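Local coordinates for single-stranded DNA-binding protein WHY3, chloroplastic (Arabidopsis thaliana, PDB 4KOQ), which binds single-stranded DNA as a homotetramer, maintains plastid genome stability by preventing illegitimate recombination, and represses transcription of the kinesin gene KP1 in the nucleus, at the interface of chains A and B. Sequence-based numbering; all coordinates share one arbitrary frame. Chains: chain A/B, Single-stranded DNA-binding protein WHY3, chloroplastic.

Contact 1: the interface of chains A and B. Residues chain A 31, 34, 38-41, 160, 163; chain B 7-11.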
ATOM      1  N   PHE A  31     -18.055  -4.008  16.106  1.00 34.83           N
ATOM      2  CA  PHE A  31     -18.434  -5.379  15.846  1.00 34.72           C
ATOM      3  C   PHE A  31     -19.464  -5.810  16.885  1.00 45.39           C
ATOM      4  O   PHE A  31     -19.569  -5.204  17.948  1.00 43.30           O
ATOM      5  CB  PHE A  31     -17.207  -6.273  15.967  1.00 43.04           C
ATOM      6  CG  PHE A  31     -16.244  -6.120  14.850  1.00 41.14           C
ATOM      7  CD1 PHE A  31     -16.410  -6.843  13.695  1.00 40.42           C
ATOM      8  CD2 PHE A  31     -15.181  -5.245  14.942  1.00 46.24           C
ATOM      9  CE1 PHE A  31     -15.538  -6.717  12.663  1.00 39.45           C
ATOM     10  CE2 PHE A  31     -14.296  -5.120  13.899  1.00 42.10           C
ATOM     11  CZ  PHE A  31     -14.484  -5.851  12.757  1.00 40.04           C
ATOM     12  N   LEU A  34     -21.691 -12.774  17.576  1.00 52.65           N
ATOM     13  CA  LEU A  34     -22.819 -13.636  17.226  1.00 59.63           C
ATOM     14  C   LEU A  34     -22.866 -14.860  18.148  1.00 58.92           C
ATOM     15  O   LEU A  34     -21.887 -15.168  18.835  1.00 53.50           O
ATOM     16  CB  LEU A  34     -22.715 -14.080  15.766  1.00 58.74           C
ATOM     17  CG  LEU A  34     -22.584 -12.926  14.768  1.00 56.63           C
ATOM     18  CD1 LEU A  34     -22.478 -13.450  13.345  1.00 51.07           C
ATOM     19  CD2 LEU A  34     -23.760 -11.965  14.920  1.00 48.10           C
ATOM     20  N   ALA A  38     -18.597 -16.047  16.152  1.00 56.79           N
ATOM     21  CA  ALA A  38     -18.112 -15.169  15.099  1.00 60.69           C
ATOM     22  C   ALA A  38     -18.462 -13.728  15.466  1.00 53.70           C
ATOM     23  O   ALA A  38     -19.329 -13.487  16.306  1.00 51.32           O
ATOM     24  CB  ALA A  38     -18.767 -15.533  13.789  1.00 56.17           C
ATOM     25  N   PHE A  39     -17.797 -12.772  14.823  1.00 53.77           N
ATOM     26  CA  PHE A  39     -18.131 -11.368  15.009  1.00 46.38           C
ATOM     27  C   PHE A  39     -18.572 -10.762  13.686  1.00 45.49           C
ATOM     28  O   PHE A  39     -18.116 -11.164  12.617  1.00 42.65           O
ATOM     29  CB  PHE A  39     -16.932 -10.619  15.557  1.00 50.18           C
ATOM     30  CG  PHE A  39     -16.518 -11.079  16.903  1.00 58.24           C
ATOM     31  CD1 PHE A  39     -17.163 -10.613  18.033  1.00 63.12           C
ATOM     32  CD2 PHE A  39     -15.488 -11.991  17.047  1.00 66.35           C
ATOM     33  CE1 PHE A  39     -16.777 -11.043  19.289  1.00 64.95           C
ATOM     34  CE2 PHE A  39     -15.101 -12.422  18.299  1.00 69.83           C
ATOM     35  CZ  PHE A  39     -15.745 -11.948  19.418  1.00 67.24           C
ATOM     36  N   LYS A  40     -19.489  -9.816  13.761  1.00 42.46           N
ATOM     37  CA  LYS A  40     -20.010  -9.190  12.566  1.00 42.11           C
ATOM     38  C   LYS A  40     -19.773  -7.699  12.667  1.00 38.22           C
ATOM     39  O   LYS A  40     -20.058  -7.094  13.701  1.00 35.70           O
ATOM     40  CB  LYS A  40     -21.495  -9.436  12.444  1.00 42.75           C
ATOM     41  CG  LYS A  40     -22.128  -8.782  11.238  1.00 45.18           C
ATOM     42  CD  LYS A  40     -23.644  -8.811  11.350  1.00 52.79           C
ATOM     43  CE  LYS A  40     -24.314  -8.702   9.988  1.00 54.94           C
ATOM     44  NZ  LYS A  40     -24.121  -9.935   9.166  1.00 72.28           N
ATOM     45  N   LEU A  41     -19.287  -7.112  11.579  1.00 35.91           N
ATOM     46  CA  LEU A  41     -19.020  -5.681  11.546  1.00 28.09           C
ATOM     47  C   LEU A  41     -20.341  -4.989  11.467  1.00 30.92           C
ATOM     48  O   LEU A  41     -21.098  -5.241  10.553  1.00 39.56           O
ATOM     49  CB  LEU A  41     -18.150  -5.309  10.315  1.00 31.87           C
ATOM     50  CG  LEU A  41     -17.875  -3.794  10.223  1.00 29.17           C
ATOM     51  CD1 LEU A  41     -16.477  -3.543   9.691  1.00 36.30           C
ATOM     52  CD2 LEU A  41     -18.872  -3.153   9.328  1.00 36.30           C
ATOM     53  N   GLY A 160     -12.814  -3.284   8.048  1.00 22.09           N
ATOM     54  CA  GLY A 160     -12.641  -4.565   8.715  1.00 24.56           C
ATOM     55  C   GLY A 160     -11.870  -5.628   7.989  1.00 29.65           C
ATOM     56  O   GLY A 160     -11.816  -6.760   8.467  1.00 28.05           O
ATOM     57  N   ALA A 163      -8.805  -7.329   9.743  1.00 42.09           N
ATOM     58  CA  ALA A 163      -9.254  -8.417  10.578  1.00 43.72           C
ATOM     59  C   ALA A 163      -9.243  -9.731   9.762  1.00 54.20           C
ATOM     60  O   ALA A 163      -8.818 -10.776  10.262  1.00 53.01           O
ATOM     61  CB  ALA A 163     -10.631  -8.102  11.105  1.00 44.71           C
TER
ATOM     62  N   PRO B   7     -11.522 -16.680  15.546  1.00 89.55           N
ATOM     63  CA  PRO B   7     -12.955 -16.411  15.374  1.00 85.66           C
ATOM     64  C   PRO B   7     -13.286 -15.929  13.961  1.00 77.52           C
ATOM     65  O   PRO B   7     -12.479 -15.259  13.323  1.00 78.91           O
ATOM     66  CB  PRO B   7     -13.235 -15.310  16.403  1.00 84.71           C
ATOM     67  CG  PRO B   7     -11.922 -14.635  16.610  1.00 84.51           C
ATOM     68  CD  PRO B   7     -10.882 -15.708  16.452  1.00 88.23           C
ATOM     69  N   ARG B   8     -14.468 -16.292  13.482  1.00 69.19           N
ATOM     70  CA  ARG B   8     -14.936 -15.873  12.171  1.00 67.21           C
ATOM     71  C   ARG B   8     -15.318 -14.393  12.200  1.00 61.33           C
ATOM     72  O   ARG B   8     -15.931 -13.929  13.159  1.00 51.94           O
ATOM     73  CB  ARG B   8     -16.145 -16.728  11.778  1.00 67.18           C
ATOM     74  CG  ARG B   8     -16.941 -16.236  10.589  1.00 67.79           C
ATOM     75  CD  ARG B   8     -16.224 -16.485   9.278  1.00 74.14           C
ATOM     76  NE  ARG B   8     -17.059 -16.093   8.147  1.00 72.05           N
ATOM     77  CZ  ARG B   8     -16.671 -16.124   6.877  1.00 82.80           C
ATOM     78  NH1 ARG B   8     -15.450 -16.537   6.557  1.00 83.49           N
ATOM     79  NH2 ARG B   8     -17.510 -15.740   5.923  1.00 79.93           N
ATOM     80  N   PHE B   9     -14.940 -13.663  11.150  1.00 61.23           N
ATOM     81  CA  PHE B   9     -15.294 -12.248  11.003  1.00 53.79           C
ATOM     82  C   PHE B   9     -16.083 -12.006   9.704  1.00 44.70           C
ATOM     83  O   PHE B   9     -15.610 -12.301   8.608  1.00 48.87           O
ATOM     84  CB  PHE B   9     -14.031 -11.369  11.026  1.00 52.67           C
ATOM     85  CG  PHE B   9     -13.573 -10.976  12.412  1.00 52.73           C
ATOM     86  CD1 PHE B   9     -14.140  -9.895  13.067  1.00 54.70           C
ATOM     87  CD2 PHE B   9     -12.568 -11.682  13.056  1.00 66.31           C
ATOM     88  CE1 PHE B   9     -13.719  -9.528  14.346  1.00 54.99           C
ATOM     89  CE2 PHE B   9     -12.149 -11.321  14.330  1.00 64.12           C
ATOM     90  CZ  PHE B   9     -12.727 -10.242  14.974  1.00 60.96           C
ATOM     91  N   TYR B  10     -17.292 -11.478   9.843  1.00 33.42           N
ATOM     92  CA  TYR B  10     -18.106 -11.081   8.707  1.00 42.07           C
ATOM     93  C   TYR B  10     -17.880  -9.599   8.476  1.00 34.46           C
ATOM     94  O   TYR B  10     -18.338  -8.765   9.272  1.00 30.39           O
ATOM     95  CB  TYR B  10     -19.582 -11.292   9.000  1.00 44.62           C
ATOM     96  CG  TYR B  10     -19.989 -12.745   9.023  1.00 49.45           C
ATOM     97  CD1 TYR B  10     -20.176 -13.445   7.841  1.00 56.33           C
ATOM     98  CD2 TYR B  10     -20.199 -13.412  10.221  1.00 53.26           C
ATOM     99  CE1 TYR B  10     -20.557 -14.762   7.842  1.00 56.10           C
ATOM    100  CE2 TYR B  10     -20.581 -14.749  10.232  1.00 57.70           C
ATOM    101  CZ  TYR B  10     -20.756 -15.412   9.033  1.00 59.56           C
ATOM    102  OH  TYR B  10     -21.145 -16.735   9.011  1.00 65.98           O
ATOM    103  N   VAL B  11     -17.205  -9.289   7.380  1.00 32.31           N
ATOM    104  CA  VAL B  11     -16.769  -7.909   7.127  1.00 28.16           C
ATOM    105  C   VAL B  11     -17.043  -7.501   5.677  1.00 29.50           C
ATOM    106  O   VAL B  11     -16.248  -6.796   5.049  1.00 28.10           O
ATOM    107  CB  VAL B  11     -15.259  -7.745   7.468  1.00 25.97           C
ATOM    108  CG1 VAL B  11     -15.039  -7.882   9.001  1.00 29.43           C
ATOM    109  CG2 VAL B  11     -14.412  -8.736   6.722  1.00 29.49           C
TER

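Contact 2: the interface of chains A and B. Residues chain A 161, 164-165, 168; chain B 11, 26-29, 47, 153-154, 157-158.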
ATOM      1  N   TRP A 161     -11.249  -5.293   6.861  1.00 21.73           N
ATOM      2  CA  TRP A 161     -10.582  -6.290   6.067  1.00 23.51           C
ATOM      3  C   TRP A 161      -9.230  -6.663   6.644  1.00 31.19           C
ATOM      4  O   TRP A 161      -8.669  -7.670   6.278  1.00 29.02           O
ATOM      5  CB  TRP A 161     -10.453  -5.861   4.601  1.00 21.29           C
ATOM      6  CG  TRP A 161     -11.760  -5.990   3.848  1.00 19.82           C
ATOM      7  CD1 TRP A 161     -13.002  -6.071   4.371  1.00 19.81           C
ATOM      8  CD2 TRP A 161     -11.910  -6.103   2.439  1.00 19.48           C
ATOM      9  NE1 TRP A 161     -13.942  -6.174   3.362  1.00 22.26           N
ATOM     10  CE2 TRP A 161     -13.285  -6.201   2.167  1.00 21.47           C
ATOM     11  CE3 TRP A 161     -11.021  -6.093   1.381  1.00 18.30           C
ATOM     12  CZ2 TRP A 161     -13.774  -6.321   0.883  1.00 20.96           C
ATOM     13  CZ3 TRP A 161     -11.510  -6.209   0.102  1.00 21.57           C
ATOM     14  CH2 TRP A 161     -12.873  -6.341  -0.131  1.00 21.58           C
ATOM     15  N   PHE A 164      -9.676  -9.669   8.495  1.00 45.27           N
ATOM     16  CA  PHE A 164      -9.656 -10.843   7.613  1.00 39.14           C
ATOM     17  C   PHE A 164      -8.231 -11.195   7.274  1.00 41.76           C
ATOM     18  O   PHE A 164      -7.818 -12.359   7.336  1.00 45.44           O
ATOM     19  CB  PHE A 164     -10.460 -10.578   6.311  1.00 37.30           C
ATOM     20  CG  PHE A 164     -10.038 -11.430   5.118  1.00 36.04           C
ATOM     21  CD1 PHE A 164     -10.615 -12.697   4.888  1.00 34.89           C
ATOM     22  CD2 PHE A 164      -9.105 -10.949   4.200  1.00 36.61           C
ATOM     23  CE1 PHE A 164     -10.233 -13.465   3.771  1.00 28.77           C
ATOM     24  CE2 PHE A 164      -8.714 -11.726   3.078  1.00 33.12           C
ATOM     25  CZ  PHE A 164      -9.286 -12.985   2.876  1.00 30.92           C
ATOM     26  N   ALA A 165      -7.472 -10.175   6.906  1.00 35.93           N
ATOM     27  CA  ALA A 165      -6.084 -10.362   6.468  1.00 38.98           C
ATOM     28  C   ALA A 165      -5.188 -11.061   7.485  1.00 47.94           C
ATOM     29  O   ALA A 165      -4.491 -12.035   7.167  1.00 55.57           O
ATOM     30  CB  ALA A 165      -5.481  -9.028   6.140  1.00 38.70           C
ATOM     31  N   ILE A 168      -5.742 -14.945   8.303  1.00 64.93           N
ATOM     32  CA  ILE A 168      -5.419 -16.012   7.362  1.00 64.15           C
ATOM     33  C   ILE A 168      -4.313 -16.904   7.915  1.00 76.66           C
ATOM     34  O   ILE A 168      -4.397 -18.129   7.826  1.00 82.35           O
ATOM     35  CB  ILE A 168      -4.969 -15.453   5.999  1.00 61.56           C
ATOM     36  CG1 ILE A 168      -6.101 -14.664   5.336  1.00 49.06           C
ATOM     37  CG2 ILE A 168      -4.521 -16.588   5.079  1.00 60.43           C
ATOM     38  CD1 ILE A 168      -5.704 -14.026   4.031  1.00 39.73           C
TER
ATOM     39  N   VAL B  11     -17.205  -9.289   7.380  1.00 32.31           N
ATOM     40  CA  VAL B  11     -16.769  -7.909   7.127  1.00 28.16           C
ATOM     41  C   VAL B  11     -17.043  -7.501   5.677  1.00 29.50           C
ATOM     42  O   VAL B  11     -16.248  -6.796   5.049  1.00 28.10           O
ATOM     43  CB  VAL B  11     -15.259  -7.745   7.468  1.00 25.97           C
ATOM     44  CG1 VAL B  11     -15.039  -7.882   9.001  1.00 29.43           C
ATOM     45  CG2 VAL B  11     -14.412  -8.736   6.722  1.00 29.49           C
ATOM     46  N   PRO B  26     -14.291 -10.752   1.269  1.00 19.34           N
ATOM     47  CA  PRO B  26     -13.108 -11.524   0.909  1.00 20.74           C
ATOM     48  C   PRO B  26     -13.197 -12.983   1.376  1.00 25.08           C
ATOM     49  O   PRO B  26     -13.879 -13.312   2.357  1.00 25.63           O
ATOM     50  CB  PRO B  26     -11.976 -10.774   1.601  1.00 24.78           C
ATOM     51  CG  PRO B  26     -12.605  -9.900   2.560  1.00 26.96           C
ATOM     52  CD  PRO B  26     -14.028  -9.763   2.318  1.00 24.51           C
ATOM     53  N   ARG B  27     -12.501 -13.839   0.648  1.00 23.57           N
ATOM     54  CA  ARG B  27     -12.423 -15.273   0.936  1.00 28.54           C
ATOM     55  C   ARG B  27     -10.963 -15.684   0.894  1.00 25.34           C
ATOM     56  O   ARG B  27     -10.238 -15.360  -0.050  1.00 21.41           O
ATOM     57  CB  ARG B  27     -13.179 -16.045  -0.133  1.00 23.73           C
ATOM     58  CG  ARG B  27     -14.663 -15.865  -0.088  1.00 24.72           C
ATOM     59  CD  ARG B  27     -15.201 -16.508   1.188  1.00 36.17           C
ATOM     60  NE  ARG B  27     -16.651 -16.597   1.164  1.00 42.07           N
ATOM     61  CZ  ARG B  27     -17.469 -15.881   1.927  1.00 46.84           C
ATOM     62  NH1 ARG B  27     -17.004 -15.011   2.809  1.00 56.61           N
ATOM     63  NH2 ARG B  27     -18.770 -16.043   1.814  1.00 52.05           N
ATOM     64  N   ALA B  28     -10.529 -16.418   1.915  1.00 26.23           N
ATOM     65  CA  ALA B  28      -9.112 -16.694   2.121  1.00 25.73           C
ATOM     66  C   ALA B  28      -8.583 -17.719   1.136  1.00 25.05           C
ATOM     67  O   ALA B  28      -9.342 -18.531   0.639  1.00 27.62           O
ATOM     68  CB  ALA B  28      -8.910 -17.221   3.557  1.00 32.34           C
ATOM     69  N   PRO B  29      -7.269 -17.717   0.886  1.00 23.79           N
ATOM     70  CA  PRO B  29      -6.731 -18.846   0.140  1.00 25.20           C
ATOM     71  C   PRO B  29      -6.873 -20.163   0.929  1.00 33.50           C
ATOM     72  O   PRO B  29      -7.121 -20.115   2.131  1.00 31.96           O
ATOM     73  CB  PRO B  29      -5.266 -18.469  -0.070  1.00 26.72           C
ATOM     74  CG  PRO B  29      -4.945 -17.521   0.982  1.00 31.87           C
ATOM     75  CD  PRO B  29      -6.215 -16.828   1.395  1.00 27.84           C
ATOM     76  N   LEU B  47     -12.668 -12.657  -4.166  1.00 17.96           N
ATOM     77  CA  LEU B  47     -13.685 -11.812  -3.595  1.00 18.08           C
ATOM     78  C   LEU B  47     -15.051 -12.278  -4.076  1.00 20.02           C
ATOM     79  O   LEU B  47     -15.263 -12.513  -5.280  1.00 21.50           O
ATOM     80  CB  LEU B  47     -13.504 -10.342  -4.057  1.00 19.43           C
ATOM     81  CG  LEU B  47     -12.213  -9.666  -3.577  1.00 17.83           C
ATOM     82  CD1 LEU B  47     -12.128  -8.221  -4.025  1.00 22.86           C
ATOM     83  CD2 LEU B  47     -12.032  -9.743  -2.079  1.00 22.00           C
ATOM     84  N   PHE B 153      -4.971  -3.601  -1.303  1.00 19.49           N
ATOM     85  CA  PHE B 153      -4.674  -4.156   0.006  1.00 19.29           C
ATOM     86  C   PHE B 153      -4.785  -5.685   0.035  1.00 22.15           C
ATOM     87  O   PHE B 153      -3.928  -6.394   0.599  1.00 20.29           O
ATOM     88  CB  PHE B 153      -5.579  -3.551   1.068  1.00 18.70           C
ATOM     89  CG  PHE B 153      -5.602  -4.312   2.344  1.00 21.04           C
ATOM     90  CD1 PHE B 153      -4.612  -4.098   3.302  1.00 26.09           C
ATOM     91  CD2 PHE B 153      -6.577  -5.250   2.608  1.00 19.23           C
ATOM     92  CE1 PHE B 153      -4.612  -4.805   4.469  1.00 26.37           C
ATOM     93  CE2 PHE B 153      -6.561  -5.967   3.801  1.00 22.27           C
ATOM     94  CZ  PHE B 153      -5.573  -5.743   4.720  1.00 26.01           C
ATOM     95  N   VAL B 154      -5.863  -6.204  -0.527  1.00 17.96           N
ATOM     96  CA  VAL B 154      -6.202  -7.595  -0.296  1.00 20.22           C
ATOM     97  C   VAL B 154      -5.442  -8.545  -1.206  1.00 16.53           C
ATOM     98  O   VAL B 154      -5.258  -9.709  -0.867  1.00 19.93           O
ATOM     99  CB  VAL B 154      -7.736  -7.812  -0.379  1.00 18.16           C
ATOM    100  CG1 VAL B 154      -8.192  -7.944  -1.794  1.00 17.26           C
ATOM    101  CG2 VAL B 154      -8.126  -8.995   0.468  1.00 24.08           C
ATOM    102  N   HIS B 157      -2.731 -10.815   0.274  1.00 17.24           N
ATOM    103  CA  HIS B 157      -3.324 -11.827   1.132  1.00 16.45           C
ATOM    104  C   HIS B 157      -3.951 -12.930   0.353  1.00 22.51           C
ATOM    105  O   HIS B 157      -3.827 -14.094   0.731  1.00 22.16           O
ATOM    106  CB  HIS B 157      -4.369 -11.164   2.035  1.00 26.14           C
ATOM    107  CG  HIS B 157      -3.782 -10.103   2.899  1.00 30.48           C
ATOM    108  ND1 HIS B 157      -3.282 -10.369   4.157  1.00 43.99           N
ATOM    109  CD2 HIS B 157      -3.577  -8.782   2.679  1.00 23.88           C
ATOM    110  CE1 HIS B 157      -2.790  -9.253   4.672  1.00 42.35           C
ATOM    111  NE2 HIS B 157      -2.941  -8.280   3.791  1.00 32.37           N
ATOM    112  N   LEU B 158      -4.613 -12.599  -0.762  1.00 18.36           N
ATOM    113  CA  LEU B 158      -5.279 -13.619  -1.542  1.00 16.03           C
ATOM    114  C   LEU B 158      -4.311 -14.595  -2.196  1.00 20.31           C
ATOM    115  O   LEU B 158      -4.694 -15.764  -2.459  1.00 21.94           O
ATOM    116  CB  LEU B 158      -6.222 -13.056  -2.606  1.00 17.90           C
ATOM    117  CG  LEU B 158      -7.304 -12.098  -2.110  1.00 17.04           C
ATOM    118  CD1 LEU B 158      -8.178 -11.625  -3.261  1.00 16.79           C
ATOM    119  CD2 LEU B 158      -8.152 -12.641  -1.004  1.00 17.07           C
TER

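Contact 1: the interface of chains A and B
B:Phe9 and B:Tyr10 leave the N-terminal strand of chain B at consecutive positions and so meet chain A on opposite sides of a short intermolecular sheet. Both have CG anti to the carbonyl carbon and beside the backbone N. The B:Phe9 ring turns an edge, its CD1–CE1 side, to the face of A:Phe31. The two ring planes stand at 78°, and A:Phe31 CE1 lies 3.5 Å from B:Phe9 CD1. A:Phe39 runs alongside B:Phe9 in the same direction, its CB 3.6 Å from B:Phe9 CE1, so that A:Phe31 and A:Phe39 both pack along the CD1–CE1 side of the B:Phe9 ring. The methyl of A:Ala163 approaches one face of the B:Phe9 ring near its rim. B:Val11 continues this side of the contact, placing CG1 in the plane of the A:Phe31 ring, at its edge, 3.9 Å from CE1. On the other side, the side chains of B:Tyr10 and A:Leu34 cross at about a right angle, and A:Leu34 CD1 touches CD2 and CE2 of the tyrosine, 3.9 Å from B:Tyr10 CD2. B:Arg8, bent at chi2 (74°), brings NE over the rim of the same tyrosine ring and packs its CB against the A:Ala38 methyl. Backbone pairing fixes the register: A:Phe39 N donates to B:Arg8 O at 2.8 Å, B:Tyr10 N to A:Phe39 O at 2.9 Å, and A:Leu41 N to B:Tyr10 O at 3.0 Å, all nearly straight and close to the carbonyl axes. Strand 9-10 of chain B thus adds in parallel to strand 39-43 of chain A, extending a sheet across two subunits of the Whirly homotetramer.

Contact 2: the interface of chains A and B
The indole of A:Trp161 and the phenyl of A:Phe164 receive B:Pro26 on their faces, in a hydrophobic subunit contact of the Whirly tetramer. B:Pro26 CG stands over the indole, 3.9 Å from the centroid of the five-membered ring, while its CB sits centrally over A:Phe164, 3.6 Å from that centroid. One pyrrolidine thus makes CH-pi contacts with two aromatic rings. At the indole edge, A:Trp161 NE1 donates to B:Val11 O at 2.9 Å; the acceptor is near the ring plane and the donor lies in the carbonyl plane, although the bond is bent (136° at H). This bond satisfies the indole N-H and should help fix the ring's rotation. B:Leu47 CD2 touches the far corner of the indole, 4.0 Å from A:Trp161 CH2. An alanine at A:Trp161 would probably loosen this junction, because it removes both the N-H donor to B:Val11 and the flat surface under B:Pro26. A:Phe164 extends with CG anti to the backbone N (chi1 155°), and its tip meets the backbone of B:Arg27 and B:Ala28, with B:Ala28 N in the ring plane at the edge. B:Val154 crosses the phenylalanine at about a right angle, bringing CG2 to 3.8 Å from A:Phe164 CE2. Farther along, the A:Ala165 methyl lies over the rim of the B:His157 imidazole and is 3.6 Å from B:Phe153 CZ. B:Phe153 O lies at the edge of that imidazole, in its plane, and B:His157 CD2 lies over the rim of the B:Phe153 ring, so B:Phe153 probably helps to hold the imidazole under the methyl, while its own CZ touches the methyl from the ring tip. The contacting residues of chain A come mainly from helix 161-165, which is set against the end of strand 20-27 and the C-terminal part of helix 141-158 in chain B.

The C-alpha centres of contacts 1 and 2 lie about 13 Å apart, and B:Val11 belongs to both: its side chain reaches into both, and its carbonyl oxygen serves contact 2. The C-terminal region of chain A bridges them as well, with A:Gly160 and A:Ala163 in contact 1 and their helical neighbours in contact 2. Strand pairing in one place therefore lies next to side-chain packing in the other, and the two probably support each other. Together they knit two subunits of the homotetramer through the N-terminal segment of chain B and the C-terminal region of chain A, which probably helps hold the DNA-binding assembly together.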